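Local atomic coordinates of protein PUF4 (Saccharomyces cerevisiae, PDB entry 3BWT), a protein that binds mRNA through its Pumilio homology domain, the part present here, and is linked to transcription regulation and possibly diploid formation in yeast. Residues V208-I213 and G245-E250. Sequence-based numbering, arbitrary orientation.
Sequences VVQYII and GSNVIE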
loop_
_atom_site.group_PDB
_atom_site.type_symbol
_atom_site.label_atom_id
_atom_site.label_comp_id
_atom_site.label_asym_id
_atom_site.label_seq_id
_atom_site.Cartn_x
_atom_site.Cartn_y
_atom_site.Cartn_z
ATOM N N VAL A 208 6.719 -6.042 1.342
ATOM C CA VAL A 208 5.686 -6.890 1.933
ATOM C C VAL A 208 6.251 -7.670 3.128
ATOM O O VAL A 208 5.622 -7.770 4.169
ATOM C CB VAL A 208 5.105 -7.887 0.891
ATOM C CG1 VAL A 208 4.181 -8.892 1.558
ATOM C CG2 VAL A 208 4.374 -7.151 -0.231
ATOM N N VAL A 209 7.446 -8.219 2.975
ATOM C CA VAL A 209 8.070 -8.967 4.045
ATOM C C VAL A 209 8.321 -8.067 5.253
ATOM O O VAL A 209 8.152 -8.484 6.403
ATOM C CB VAL A 209 9.381 -9.612 3.569
ATOM C CG1 VAL A 209 10.042 -10.384 4.696
ATOM C CG2 VAL A 209 9.108 -10.526 2.390
ATOM N N GLN A 210 8.712 -6.824 4.995
ATOM C CA GLN A 210 8.907 -5.859 6.074
ATOM C C GLN A 210 7.588 -5.493 6.740
ATOM O O GLN A 210 7.525 -5.278 7.944
ATOM C CB GLN A 210 9.527 -4.579 5.539
ATOM C CG GLN A 210 10.912 -4.708 4.932
ATOM C CD GLN A 210 11.496 -3.336 4.632
ATOM O OE1 GLN A 210 11.661 -2.517 5.533
ATOM N NE2 GLN A 210 11.779 -3.068 3.363
ATOM N N TYR A 211 6.530 -5.394 5.947
ATOM C CA TYR A 211 5.282 -4.881 6.463
ATOM C C TYR A 211 4.664 -5.852 7.467
ATOM O O TYR A 211 4.010 -5.442 8.426
ATOM C CB TYR A 211 4.316 -4.570 5.323
ATOM C CG TYR A 211 3.275 -3.548 5.713
ATOM C CD1 TYR A 211 3.650 -2.275 6.131
ATOM C CD2 TYR A 211 1.926 -3.861 5.688
ATOM C CE1 TYR A 211 2.710 -1.343 6.496
ATOM C CE2 TYR A 211 0.973 -2.935 6.059
ATOM C CZ TYR A 211 1.369 -1.677 6.462
ATOM O OH TYR A 211 0.419 -0.755 6.833
ATOM N N ILE A 212 4.877 -7.141 7.243
ATOM C CA ILE A 212 4.389 -8.155 8.157
ATOM C C ILE A 212 4.960 -7.880 9.528
ATOM O O ILE A 212 4.254 -7.931 10.525
ATOM C CB ILE A 212 4.832 -9.557 7.719
ATOM C CG1 ILE A 212 4.157 -9.925 6.398
ATOM C CG2 ILE A 212 4.553 -10.593 8.832
ATOM C CD1 ILE A 212 4.667 -11.209 5.793
ATOM N N ILE A 213 6.253 -7.583 9.565
ATOM C CA ILE A 213 6.944 -7.322 10.817
ATOM C C ILE A 213 6.481 -6.006 11.421
ATOM O O ILE A 213 6.184 -5.926 12.604
ATOM C CB ILE A 213 8.448 -7.308 10.599
ATOM C CG1 ILE A 213 8.879 -8.652 10.014
ATOM C CG2 ILE A 213 9.179 -7.021 11.900
ATOM C CD1 ILE A 213 10.368 -8.817 9.881
ATOM N N GLY A 245 17.367 -7.367 -0.251
ATOM C CA GLY A 245 17.433 -8.224 0.919
ATOM C C GLY A 245 17.863 -7.471 2.161
ATOM O O GLY A 245 17.381 -7.750 3.259
ATOM N N SER A 246 18.766 -6.509 1.984
ATOM C CA SER A 246 19.295 -5.726 3.097
ATOM C C SER A 246 18.221 -4.866 3.773
ATOM O O SER A 246 18.371 -4.459 4.927
ATOM C CB SER A 246 20.466 -4.843 2.630
ATOM O OG SER A 246 20.009 -3.737 1.862
ATOM N N ASN A 247 17.147 -4.575 3.046
ATOM C CA ASN A 247 16.037 -3.804 3.604
ATOM C C ASN A 247 15.373 -4.589 4.706
ATOM O O ASN A 247 14.975 -4.043 5.720
ATOM C CB ASN A 247 14.994 -3.500 2.537
ATOM C CG ASN A 247 15.484 -2.523 1.499
ATOM O OD1 ASN A 247 14.897 -2.421 0.429
ATOM N ND2 ASN A 247 16.563 -1.797 1.806
ATOM N N VAL A 248 15.249 -5.888 4.477
ATOM C CA VAL A 248 14.664 -6.793 5.443
ATOM C C VAL A 248 15.603 -7.002 6.632
ATOM O O VAL A 248 15.180 -6.946 7.782
ATOM C CB VAL A 248 14.305 -8.148 4.793
ATOM C CG1 VAL A 248 13.719 -9.090 5.828
ATOM C CG2 VAL A 248 13.318 -7.943 3.656
ATOM N N ILE A 249 16.880 -7.235 6.365
ATOM C CA ILE A 249 17.818 -7.428 7.463
ATOM C C ILE A 249 17.767 -6.233 8.420
ATOM O O ILE A 249 17.625 -6.415 9.633
ATOM C CB ILE A 249 19.250 -7.678 6.969
ATOM C CG1 ILE A 249 19.308 -8.958 6.134
ATOM C CG2 ILE A 249 20.184 -7.800 8.142
ATOM C CD1 ILE A 249 19.198 -10.225 6.943
ATOM N N GLU A 250 17.866 -5.024 7.868
ATOM C CA GLU A 250 17.710 -3.781 8.632
ATOM C C GLU A 250 16.383 -3.693 9.383
ATOM O O GLU A 250 16.320 -3.203 10.513
ATOM C CB GLU A 250 17.802 -2.573 7.701
ATOM C CG GLU A 250 19.187 -1.964 7.581
ATOM C CD GLU A 250 19.129 -0.455 7.439
ATOM O OE1 GLU A 250 18.006 0.102 7.479
ATOM O OE2 GLU A 250 20.197 0.174 7.291
#
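V209 and Q210 of helix 205-219 meet N247 and V248 of helix 245-253 where Pumilio repeats 6 and 7 stack side by side in the all-helical superhelix of the PUF RNA-binding domain. The two segments run nearly parallel, 10° apart with axes 9.5 Å from each other, and stand in register at Q210 and V248, whose CA atoms are 5.9 Å apart. On the buried side, methyl CG1 of V209 touches methyl CG1 of V248 at 4.1 Å, the two side chains crossing at about a right angle. Both valines hold CG1 anti to the backbone N (chi1 179° in each), and V248 thereby has its other methyl, CG2, left for the aliphatic stem of Q210, 4.2 Å from CG. Beyond CG the glutamine stays extended and carries its amide across to N247: NE2 reaches CB of N247 at 3.3 Å, while CD lies 3.7 Å from the backbone O of the same residue. This is van der Waals packing of the amide against CB and the backbone O of N247, on the more open, partly exposed side, consistent with the concave face that reads RNA bases in PUF proteins. Further out, helix 196-200 backs the valine pair, with V196 and L199 against V209 and T200 against V248, and helix 224-232 also packs against the two segments, with L232 on V248 and I228 on I213. A weak hydrogen bond from NE2 of Q210 to OD1 of N206, one turn earlier on its own helix, may help to orient the glutamine amide.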